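Local coordinates for membrane-bound protease PH1510 (PDB 6M4B), which cleaves protein substrates preferentially near hydrophobic or aromatic residues, degrading casein and a stomatin homolog in vitro, this chain being its N-terminal protease domain, at residues Pro108-Ser113 with Ser117-Pro122; Gly85-Leu90 with Lys134-Glu139; Glu160-Leu163 with Val167-Val170; His93-Ala98 with Ser140-Thr145. The protein carries 1 engineered substitution. All blocks are in the same frame, centred on the assembly; numbering follows the deposited sequence.

Contact 1. Residues Pro108-Ser113 with Ser117-Pro122; sequences PILGYS and SIIEAP
L110 and I119 hold each other through both backbone and side chain. In the main chain, L110 N donates to I119 O over 2.8 Å, meeting the carbonyl almost end-on (C=O...N angle 164°). I119 N answers with an equally short bond to G111 O, so both backbone polar groups of I119 are used. Near the base, A121 N bonds P108 O from well outside the carbonyl plane, a tilt of 34°; at the far end S113 N reaches S117 O in the plane of the S117 carbonyl. One side chain joins in: with chi1 at 76°, S113 OG sits between its own N and carbonyl carbon and accepts from S117 N at 3.2 Å.

Most apolar contacts are made by methyl branches. L110 CD1 meets I119 CG2 at 3.7 Å, the two side chains crossing at about a right angle, while I119 CG1 lies 3.9 Å from S113 CB. I109 CG2 touches I118 CD1 at 3.6 Å, again crosswise, and P108 CB packs on A121 CB. With an alanine in place of I119, L110 CD1 would probably lose the methyl it packs on and S113 CB its CG1 neighbour.

This is a two-stranded antiparallel beta hairpin at the surface. Its first strand carries I109 and L110, which with P108 belong to the substrate-binding site, and its second leads into helix 123-139, which bears the active-site K124.

Contact 2. Residues Gly85-Leu90 with Lys134-Glu139; sequences GTYIAL and KSLAQE
L136 drives one methyl, CD1, into the angle between the backbone and side chain of Y87, the close part of the contact. CD1 stands 3.5 Å from Y87 O and 4.0 Å from Y87 CB, reaching the tyrosine ring at its edge, near the ring plane, with the side chains crossing at about a right angle. Because L136 CG lies anti to its own carbonyl carbon (chi1 -57°), the side chain leads away from the L136 carbonyl and into this position. A second apolar touch, L90 CB to L136 CB at 4.0 Å, lies nearer the backbones.

In this ClpP-like domain, helix 84-90 follows directly on A83, the nucleophile position, here an engineered alanine, and helix 123-139 carries the active-site K124 in its first turn. Y87 also packs on C106 of the substrate-binding site.

The other side is looser and holds a water: L90 O and L136 O, both acceptors, lie 3.6 Å apart, and the water joins them, donating to each over 2.6 Å. L136 O also hydrogen-bonds S140 OG, which A137 O shares. Farther round, Q138 is exposed and packs on A131 of the second subunit, while S135 meets S135 of that subunit.

Contact 3. Residues Glu160-Leu163 with Val167-Val170; sequences EEAL and VIEV
A162 O accepts from two successive amides, V167 N and I168 N, where the chain doubles back after helix 159-164. The bond from V167 N is the firmer, 3.0 Å long and nearly in line with the carbonyl (C=O...N angle 167°). That from I168 N, at 3.3 Å, is weak. Together they occupy a carbonyl close to the C-terminal end of the helix, and V167 CB closes in on the same oxygen at 3.4 Å.

The returning segment runs directly into strand 170-171, an outermost strand of the parallel sheet and neighbour of strand 94-97, so the turn makes a helix-to-strand connection of the ClpP/crotonase-type alpha/beta domain.

Packing spreads outward from I168. Its CG1 sits between the backbone N and carbonyl carbon (chi1 66°), which brings it to 3.6 Å from L163 N and carries CD1 against A162 CB at 3.8 Å. Beyond, I168 also packs on I95 and M97 of strand 94-97. With a serine in its place, A162 CB would probably lose the CG1 and CD1 packed on it, and a gap is likely to open between helix 159-164 and strand 94-97. L163 reaches past I168 to set CD1 3.3 Å from E169 O.

Contact 4. Residues His93-Ala98 with Ser140-Thr145; sequences HLIAMA and SGRNAT
R142 reaches I95 by running out from the backbone: CG lies anti to the carbonyl carbon (chi1 -69°) and the chain stays extended from CG to NE, which carries the guanidinium to strand 94-97. I95 meets it with CG1 likewise anti to its own carbonyl carbon (chi1 -56°) and its chain then extended, putting CD1 over the flat group. The methyl lies 3.5 Å above the guanidinium plane, over its centre, with CD1 3.5 Å from R142 NE and 3.6 Å from R142 CZ. At the group's edge, R142 NH2 comes within 3.5 Å of L94 CA, and L94 N lies in the guanidinium plane.

Across the segments the contact is packing; the polar grip on the arginine comes from around it. R142 NH2 forms a salt bridge with E169, R142 NH1 bonds S92 O, and the same E169 oxygen accepts from I95 N. The carboxylate is tied to both sides of the contact and probably balances the buried positive charge, while its bond to R142 helps fix the rotation of the guanidinium under I95.

The backbone that presents R142 is a Schellman motif: G141, with positive phi, is its C-prime residue, and R142 N bonds back to A137 O. N143 follows as N-cap of helix 144-152, its OD1 bonding I146 N, so helix 123-139 ends and the next begins beside the parallel sheet of this ClpP-like domain.

From the N terminus, helix 84-90 opens contact 2 and strand 94-97 opens contact 4. The chain then goes out to the surface hairpin, where contact 1 closes a short turn lying within the longer loops of contacts 2 and 4. Helix 123-139 returns from there and closes contact 2; the residues after it close contact 4, so these two cross. Contact 3 follows in series, closing a short turn between helix 159-164 and strand 170-171. Contacts 2, 3 and 4 touch one another and tie the helices to the edge of the parallel sheet, whereas contact 1 stands apart, its centre about 22 Å from that of contact 2.

Contact 1. Residues Pro108-Ser113 with Ser117-Pro122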
loop_
_atom_site.group_PDB
_atom_site.type_symbol
_atom_site.label_atom_id
_atom_site.label_comp_id
_atom_site.label_asym_id
_atom_site.label_seq_id
_atom_site.Cartn_x
_atom_site.Cartn_y
_atom_site.Cartn_z
ATOM N N PRO A 108 1.641 10.924 -14.483
ATOM C CA PRO A 108 0.263 10.400 -14.559
ATOM C C PRO A 108 -0.563 11.273 -15.503
ATOM O O PRO A 108 -0.613 12.511 -15.342
ATOM C CB PRO A 108 -0.245 10.444 -13.102
ATOM C CG PRO A 108 0.655 11.394 -12.405
ATOM C CD PRO A 108 1.892 11.638 -13.219
ATOM N N ILE A 109 -1.106 10.621 -16.518
ATOM C CA ILE A 109 -1.907 11.259 -17.547
ATOM C C ILE A 109 -3.266 10.553 -17.715
ATOM O O ILE A 109 -3.392 9.363 -17.484
ATOM C CB ILE A 109 -1.173 11.279 -18.892
ATOM C CG1 ILE A 109 -1.097 9.860 -19.515
ATOM C CG2 ILE A 109 0.166 11.992 -18.726
ATOM C CD1 ILE A 109 -0.394 9.781 -20.857
ATOM N N LEU A 110 -4.290 11.308 -18.075
ATOM C CA LEU A 110 -5.669 10.769 -18.154
ATOM C C LEU A 110 -5.967 10.214 -19.554
ATOM O O LEU A 110 -6.733 9.283 -19.701
ATOM C CB LEU A 110 -6.674 11.869 -17.739
ATOM C CG LEU A 110 -6.494 12.561 -16.380
ATOM C CD1 LEU A 110 -7.709 13.451 -16.030
ATOM C CD2 LEU A 110 -6.285 11.528 -15.299
ATOM N N GLY A 111 -5.347 10.799 -20.577
ATOM C CA GLY A 111 -5.550 10.436 -21.973
ATOM C C GLY A 111 -5.314 11.685 -22.828
ATOM O O GLY A 111 -4.600 12.606 -22.423
ATOM N N TYR A 112 -5.891 11.681 -24.030
ATOM C CA TYR A 112 -5.913 12.836 -24.958
ATOM C C TYR A 112 -7.296 13.544 -25.054
ATOM O O TYR A 112 -8.369 12.900 -25.041
ATOM C CB TYR A 112 -5.449 12.365 -26.354
ATOM C CG TYR A 112 -3.988 11.932 -26.353
ATOM C CD1 TYR A 112 -3.658 10.599 -26.127
ATOM C CD2 TYR A 112 -2.954 12.864 -26.540
ATOM C CE1 TYR A 112 -2.335 10.195 -26.083
ATOM C CE2 TYR A 112 -1.628 12.472 -26.533
ATOM C CZ TYR A 112 -1.331 11.134 -26.289
ATOM O OH TYR A 112 -0.036 10.698 -26.282
ATOM N N SER A 113 -7.260 14.859 -25.163
ATOM C CA SER A 113 -8.492 15.678 -25.177
ATOM C C SER A 113 -9.250 15.641 -26.535
ATOM O O SER A 113 -8.911 14.833 -27.403
ATOM C CB SER A 113 -8.143 17.111 -24.790
ATOM O OG SER A 113 -7.512 17.785 -25.858
ATOM N N SER A 117 -4.686 17.079 -27.258
ATOM C CA SER A 117 -3.807 17.538 -26.171
ATOM C C SER A 117 -3.713 16.499 -25.091
ATOM O O SER A 117 -4.701 15.880 -24.710
ATOM C CB SER A 117 -4.281 18.849 -25.546
ATOM O OG SER A 117 -4.714 19.681 -26.583
ATOM N N ILE A 118 -2.517 16.360 -24.549
ATOM C CA ILE A 118 -2.288 15.420 -23.487
ATOM C C ILE A 118 -3.013 15.974 -22.215
ATOM O O ILE A 118 -2.879 17.109 -21.880
ATOM C CB ILE A 118 -0.771 15.122 -23.379
ATOM C CG1 ILE A 118 -0.606 13.807 -22.599
ATOM C CG2 ILE A 118 0.057 16.344 -22.896
ATOM C CD1 ILE A 118 0.711 13.615 -21.883
ATOM N N ILE A 119 -3.880 15.191 -21.599
ATOM C CA ILE A 119 -4.545 15.606 -20.383
ATOM C C ILE A 119 -3.678 15.169 -19.144
ATOM O O ILE A 119 -3.623 13.979 -18.789
ATOM C CB ILE A 119 -5.984 14.995 -20.292
ATOM C CG1 ILE A 119 -6.869 15.380 -21.508
ATOM C CG2 ILE A 119 -6.684 15.412 -18.979
ATOM C CD1 ILE A 119 -8.237 14.709 -21.523
ATOM N N GLU A 120 -3.061 16.119 -18.475
ATOM C CA GLU A 120 -2.367 15.836 -17.198
ATOM C C GLU A 120 -3.368 15.547 -16.076
ATOM O O GLU A 120 -4.404 16.163 -15.999
ATOM C CB GLU A 120 -1.428 16.980 -16.796
ATOM C CG GLU A 120 -0.356 17.137 -17.869
ATOM C CD GLU A 120 0.833 17.941 -17.421
ATOM O OE1 GLU A 120 1.691 17.327 -16.763
ATOM O OE2 GLU A 120 0.929 19.158 -17.730
ATOM N N ALA A 121 -3.065 14.571 -15.239
ATOM C CA ALA A 121 -3.751 14.414 -13.964
ATOM C C ALA A 121 -3.757 15.736 -13.161
ATOM O O ALA A 121 -2.771 16.499 -13.155
ATOM C CB ALA A 121 -3.094 13.308 -13.145
ATOM N N PRO A 122 -4.878 16.020 -12.488
ATOM C CA PRO A 122 -4.868 17.205 -11.611
ATOM C C PRO A 122 -3.781 17.070 -10.492
ATOM O O PRO A 122 -3.401 15.940 -10.139
ATOM C CB PRO A 122 -6.272 17.216 -10.991
ATOM C CG PRO A 122 -6.976 15.932 -11.398
ATOM C CD PRO A 122 -6.106 15.193 -12.384
#

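Contact 2. Residues Gly85-Leu90 with Lys134-Glu139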
loop_
_atom_site.group_PDB
_atom_site.type_symbol
_atom_site.label_atom_id
_atom_site.label_comp_id
_atom_site.label_asym_id
_atom_site.label_seq_id
_atom_site.Cartn_x
_atom_site.Cartn_y
_atom_site.Cartn_z
ATOM N N GLY A 85 4.368 0.009 -14.573
ATOM C CA GLY A 85 5.393 -1.011 -14.462
ATOM C C GLY A 85 6.533 -0.636 -13.526
ATOM O O GLY A 85 7.157 -1.532 -12.936
ATOM N N THR A 86 6.849 0.672 -13.448
ATOM C CA THR A 86 7.899 1.149 -12.584
ATOM C C THR A 86 7.589 0.868 -11.123
ATOM O O THR A 86 8.473 0.459 -10.379
ATOM C CB THR A 86 8.092 2.617 -12.809
ATOM O OG1 THR A 86 8.486 2.817 -14.181
ATOM C CG2 THR A 86 9.146 3.177 -11.929
ATOM N N TYR A 87 6.310 1.041 -10.743
ATOM C CA TYR A 87 5.827 0.835 -9.402
ATOM C C TYR A 87 5.889 -0.658 -9.021
ATOM O O TYR A 87 6.234 -0.987 -7.903
ATOM C CB TYR A 87 4.355 1.310 -9.239
ATOM C CG TYR A 87 4.092 2.820 -9.437
ATOM C CD1 TYR A 87 4.012 3.390 -10.710
ATOM C CD2 TYR A 87 3.836 3.652 -8.346
ATOM C CE1 TYR A 87 3.726 4.734 -10.881
ATOM C CE2 TYR A 87 3.520 4.973 -8.518
ATOM C CZ TYR A 87 3.453 5.506 -9.778
ATOM O OH TYR A 87 3.168 6.806 -9.940
ATOM N N ILE A 88 5.562 -1.547 -9.958
ATOM C CA ILE A 88 5.651 -2.991 -9.732
ATOM C C ILE A 88 7.094 -3.330 -9.395
ATOM O O ILE A 88 7.361 -3.980 -8.403
ATOM C CB ILE A 88 5.148 -3.774 -10.983
ATOM C CG1 ILE A 88 3.633 -3.532 -11.215
ATOM C CG2 ILE A 88 5.362 -5.292 -10.855
ATOM C CD1 ILE A 88 3.120 -3.966 -12.578
ATOM N N ALA A 89 8.023 -2.801 -10.191
ATOM C CA ALA A 89 9.428 -2.958 -9.910
ATOM C C ALA A 89 9.850 -2.386 -8.548
ATOM O O ALA A 89 10.412 -3.143 -7.723
ATOM C CB ALA A 89 10.257 -2.332 -11.000
ATOM N N LEU A 90 9.533 -1.103 -8.274
ATOM C CA LEU A 90 9.862 -0.506 -6.971
ATOM C C LEU A 90 9.233 -1.176 -5.777
ATOM O O LEU A 90 9.776 -1.106 -4.664
ATOM C CB LEU A 90 9.581 0.987 -6.943
ATOM C CG LEU A 90 10.387 1.793 -7.927
ATOM C CD1 LEU A 90 9.818 3.193 -8.014
ATOM C CD2 LEU A 90 11.847 1.839 -7.486
ATOM N N LYS A 134 7.260 7.354 -3.894
ATOM C CA LYS A 134 8.312 7.633 -2.940
ATOM C C LYS A 134 8.321 6.662 -1.771
ATOM O O LYS A 134 9.380 6.262 -1.292
ATOM C CB LYS A 134 8.237 9.059 -2.434
ATOM C CG LYS A 134 8.783 10.078 -3.417
ATOM C CD LYS A 134 8.615 11.501 -2.924
ATOM C CE LYS A 134 9.493 11.851 -1.724
ATOM N NZ LYS A 134 10.461 12.920 -2.033
ATOM N N SER A 135 7.147 6.247 -1.346
ATOM C CA SER A 135 7.022 5.296 -0.305
ATOM C C SER A 135 7.570 3.923 -0.736
ATOM O O SER A 135 8.222 3.299 0.067
ATOM C CB SER A 135 5.571 5.156 0.139
ATOM O OG SER A 135 4.747 4.432 -0.762
ATOM N N LEU A 136 7.293 3.477 -1.974
ATOM C CA LEU A 136 7.837 2.224 -2.460
ATOM C C LEU A 136 9.380 2.303 -2.497
ATOM O O LEU A 136 10.037 1.386 -2.029
ATOM C CB LEU A 136 7.268 1.848 -3.826
ATOM C CG LEU A 136 5.737 1.719 -3.933
ATOM C CD1 LEU A 136 5.396 1.307 -5.336
ATOM C CD2 LEU A 136 5.241 0.699 -2.927
ATOM N N ALA A 137 9.929 3.438 -2.926
ATOM C CA ALA A 137 11.351 3.643 -2.867
ATOM C C ALA A 137 11.916 3.618 -1.447
ATOM O O ALA A 137 12.891 2.926 -1.191
ATOM C CB ALA A 137 11.754 4.938 -3.582
ATOM N N GLN A 138 11.300 4.355 -0.526
ATOM C CA GLN A 138 11.799 4.438 0.849
ATOM C C GLN A 138 11.677 3.109 1.538
ATOM O O GLN A 138 12.549 2.739 2.274
ATOM C CB GLN A 138 11.083 5.509 1.690
ATOM C CG GLN A 138 11.103 6.881 1.061
ATOM C CD GLN A 138 12.203 7.748 1.582
ATOM O OE1 GLN A 138 13.184 7.250 2.180
ATOM N NE2 GLN A 138 12.069 9.073 1.344
ATOM N N GLU A 139 10.574 2.413 1.321
ATOM C CA GLU A 139 10.377 1.108 1.913
ATOM C C GLU A 139 11.464 0.089 1.478
ATOM O O GLU A 139 11.770 -0.816 2.225
ATOM C CB GLU A 139 9.000 0.549 1.522
ATOM C CG GLU A 139 7.877 1.202 2.312
ATOM C CD GLU A 139 6.502 1.062 1.673
ATOM O OE1 GLU A 139 6.356 0.289 0.686
ATOM O OE2 GLU A 139 5.567 1.752 2.162
HETATM O O HOH W 1 9.114 -1.074 -2.181
#

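Contact 3. Residues Glu160-Leu163 with Val167-Val170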
loop_
_atom_site.group_PDB
_atom_site.type_symbol
_atom_site.label_atom_id
_atom_site.label_comp_id
_atom_site.label_asym_id
_atom_site.label_seq_id
_atom_site.Cartn_x
_atom_site.Cartn_y
_atom_site.Cartn_z
ATOM N N GLU A 160 22.078 0.974 -16.596
ATOM C CA GLU A 160 23.322 1.433 -15.974
ATOM C C GLU A 160 23.081 2.726 -15.173
ATOM O O GLU A 160 23.644 2.911 -14.112
ATOM C CB GLU A 160 24.419 1.608 -17.070
ATOM C CG GLU A 160 24.518 0.421 -18.117
ATOM C CD GLU A 160 23.435 0.357 -19.275
ATOM O OE1 GLU A 160 23.006 -0.716 -19.740
ATOM O OE2 GLU A 160 23.004 1.383 -19.792
ATOM N N GLU A 161 22.217 3.620 -15.665
ATOM C CA GLU A 161 21.806 4.823 -14.896
ATOM C C GLU A 161 21.014 4.408 -13.656
ATOM O O GLU A 161 21.270 4.854 -12.551
ATOM C CB GLU A 161 20.955 5.755 -15.760
ATOM C CG GLU A 161 21.740 6.404 -16.887
ATOM C CD GLU A 161 20.862 7.001 -17.974
ATOM O OE1 GLU A 161 21.416 7.821 -18.722
ATOM O OE2 GLU A 161 19.641 6.691 -18.069
ATOM N N ALA A 162 20.079 3.499 -13.859
ATOM C CA ALA A 162 19.241 2.994 -12.779
ATOM C C ALA A 162 20.089 2.317 -11.726
ATOM O O ALA A 162 19.779 2.441 -10.538
ATOM C CB ALA A 162 18.174 2.046 -13.343
ATOM N N LEU A 163 21.156 1.597 -12.107
ATOM C CA LEU A 163 22.005 0.951 -11.087
ATOM C C LEU A 163 22.806 1.997 -10.322
ATOM O O LEU A 163 22.919 1.970 -9.078
ATOM C CB LEU A 163 22.956 -0.048 -11.724
ATOM C CG LEU A 163 23.852 -0.843 -10.758
ATOM C CD1 LEU A 163 23.031 -1.923 -10.044
ATOM C CD2 LEU A 163 25.024 -1.498 -11.500
ATOM N N VAL A 167 18.384 2.873 -7.869
ATOM C CA VAL A 167 17.009 2.495 -8.178
ATOM C C VAL A 167 16.817 0.983 -8.358
ATOM O O VAL A 167 15.768 0.453 -8.025
ATOM C CB VAL A 167 16.576 3.144 -9.500
ATOM C CG1 VAL A 167 15.178 2.757 -9.898
ATOM C CG2 VAL A 167 16.688 4.637 -9.351
ATOM N N ILE A 168 17.805 0.306 -8.931
ATOM C CA ILE A 168 17.748 -1.154 -9.110
ATOM C C ILE A 168 18.996 -1.781 -8.479
ATOM O O ILE A 168 19.920 -1.088 -8.085
ATOM C CB ILE A 168 17.670 -1.538 -10.595
ATOM C CG1 ILE A 168 18.959 -1.153 -11.336
ATOM C CG2 ILE A 168 16.479 -0.859 -11.263
ATOM C CD1 ILE A 168 19.017 -1.659 -12.755
ATOM N N GLU A 169 19.009 -3.099 -8.411
ATOM C CA GLU A 169 20.078 -3.819 -7.756
ATOM C C GLU A 169 20.994 -4.577 -8.746
ATOM O O GLU A 169 22.149 -4.734 -8.453
ATOM C CB GLU A 169 19.539 -4.756 -6.663
ATOM C CG GLU A 169 18.894 -4.062 -5.469
ATOM C CD GLU A 169 17.505 -3.521 -5.800
ATOM O OE1 GLU A 169 17.273 -2.296 -5.647
ATOM O OE2 GLU A 169 16.649 -4.320 -6.217
ATOM N N VAL A 170 20.489 -4.976 -9.903
ATOM C CA VAL A 170 21.227 -5.839 -10.781
ATOM C C VAL A 170 21.017 -5.469 -12.237
ATOM O O VAL A 170 19.899 -5.283 -12.700
ATOM C CB VAL A 170 20.793 -7.338 -10.555
ATOM C CG1 VAL A 170 21.450 -8.260 -11.552
ATOM C CG2 VAL A 170 21.092 -7.796 -9.101
#

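Contact 4. Residues His93-Ala98 with Ser140-Thr145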
loop_
_atom_site.group_PDB
_atom_site.type_symbol
_atom_site.label_atom_id
_atom_site.label_comp_id
_atom_site.label_asym_id
_atom_site.label_seq_id
_atom_site.Cartn_x
_atom_site.Cartn_y
_atom_site.Cartn_z
ATOM N N HIS A 93 11.064 -7.182 -4.240
ATOM C CA HIS A 93 12.185 -7.551 -3.389
ATOM C C HIS A 93 13.542 -7.267 -3.993
ATOM O O HIS A 93 14.506 -7.093 -3.271
ATOM C CB HIS A 93 12.055 -9.022 -3.016
ATOM C CG HIS A 93 10.841 -9.316 -2.215
ATOM N ND1 HIS A 93 9.628 -9.614 -2.788
ATOM C CD2 HIS A 93 10.641 -9.347 -0.871
ATOM C CE1 HIS A 93 8.727 -9.814 -1.837
ATOM N NE2 HIS A 93 9.319 -9.647 -0.668
ATOM N N LEU A 94 13.614 -7.297 -5.325
ATOM C CA LEU A 94 14.840 -7.085 -6.049
ATOM C C LEU A 94 14.496 -6.719 -7.495
ATOM O O LEU A 94 13.565 -7.283 -8.055
ATOM C CB LEU A 94 15.695 -8.359 -6.044
ATOM C CG LEU A 94 17.200 -8.146 -6.281
ATOM C CD1 LEU A 94 17.789 -7.636 -5.005
ATOM C CD2 LEU A 94 17.947 -9.427 -6.656
ATOM N N ILE A 95 15.227 -5.775 -8.081
ATOM C CA ILE A 95 14.989 -5.398 -9.446
ATOM C C ILE A 95 16.249 -5.682 -10.207
ATOM O O ILE A 95 17.326 -5.251 -9.799
ATOM C CB ILE A 95 14.640 -3.890 -9.615
ATOM C CG1 ILE A 95 13.430 -3.484 -8.752
ATOM C CG2 ILE A 95 14.315 -3.603 -11.063
ATOM C CD1 ILE A 95 13.355 -1.979 -8.517
ATOM N N ALA A 96 16.077 -6.330 -11.339
ATOM C CA ALA A 96 17.138 -6.530 -12.310
ATOM C C ALA A 96 16.689 -5.992 -13.667
ATOM O O ALA A 96 15.505 -6.113 -14.036
ATOM C CB ALA A 96 17.453 -8.007 -12.421
ATOM N N MET A 97 17.632 -5.424 -14.392
ATOM C CA MET A 97 17.387 -4.978 -15.784
ATOM C C MET A 97 18.403 -5.559 -16.811
ATOM O O MET A 97 19.581 -5.614 -16.553
ATOM C CB MET A 97 17.383 -3.450 -15.858
ATOM C CG MET A 97 16.220 -2.780 -15.096
ATOM S SD MET A 97 16.333 -0.994 -15.197
ATOM C CE MET A 97 15.735 -0.735 -16.861
ATOM N N ALA A 98 17.893 -6.069 -17.915
ATOM C CA ALA A 98 18.746 -6.481 -19.049
ATOM C C ALA A 98 19.300 -5.244 -19.750
ATOM O O ALA A 98 18.650 -4.198 -19.714
ATOM C CB ALA A 98 17.943 -7.288 -20.042
ATOM N N SER A 140 11.962 0.217 0.258
ATOM C CA SER A 140 12.958 -0.687 -0.271
ATOM C C SER A 140 14.385 -0.136 -0.280
ATOM O O SER A 140 15.258 -0.732 -0.906
ATOM C CB SER A 140 12.544 -1.066 -1.687
ATOM O OG SER A 140 12.459 0.057 -2.535
ATOM N N GLY A 141 14.644 0.999 0.395
ATOM C CA GLY A 141 15.999 1.559 0.411
ATOM C C GLY A 141 16.459 2.065 -0.949
ATOM O O GLY A 141 17.604 2.289 -1.141
ATOM N N ARG A 142 15.553 2.314 -1.877
ATOM C CA ARG A 142 15.898 2.770 -3.183
ATOM C C ARG A 142 15.755 4.300 -3.272
ATOM O O ARG A 142 15.182 4.930 -2.417
ATOM C CB ARG A 142 15.004 2.054 -4.221
ATOM C CG ARG A 142 15.318 0.552 -4.342
ATOM C CD ARG A 142 14.290 -0.152 -5.200
ATOM N NE ARG A 142 14.560 -1.562 -5.232
ATOM C CZ ARG A 142 13.708 -2.557 -4.985
ATOM N NH1 ARG A 142 12.440 -2.359 -4.650
ATOM N NH2 ARG A 142 14.149 -3.799 -5.097
ATOM N N ASN A 143 16.260 4.888 -4.333
ATOM C CA ASN A 143 16.334 6.360 -4.428
ATOM C C ASN A 143 14.933 7.060 -4.642
ATOM O O ASN A 143 14.350 6.980 -5.685
ATOM C CB ASN A 143 17.326 6.702 -5.549
ATOM C CG ASN A 143 17.692 8.164 -5.565
ATOM O OD1 ASN A 143 16.846 9.002 -5.286
ATOM N ND2 ASN A 143 18.890 8.481 -6.043
ATOM N N ALA A 144 14.414 7.667 -3.602
ATOM C CA ALA A 144 13.092 8.301 -3.631
ATOM C C ALA A 144 13.066 9.650 -4.388
ATOM O O ALA A 144 12.048 9.990 -4.970
ATOM C CB ALA A 144 12.606 8.508 -2.205
ATOM N N THR A 145 14.201 10.355 -4.449
ATOM C CA THR A 145 14.339 11.542 -5.267
ATOM C C THR A 145 14.168 11.185 -6.738
ATOM O O THR A 145 13.336 11.786 -7.442
ATOM C CB THR A 145 15.715 12.178 -5.035
ATOM O OG1 THR A 145 15.806 12.583 -3.684
ATOM C CG2 THR A 145 15.977 13.379 -5.945
#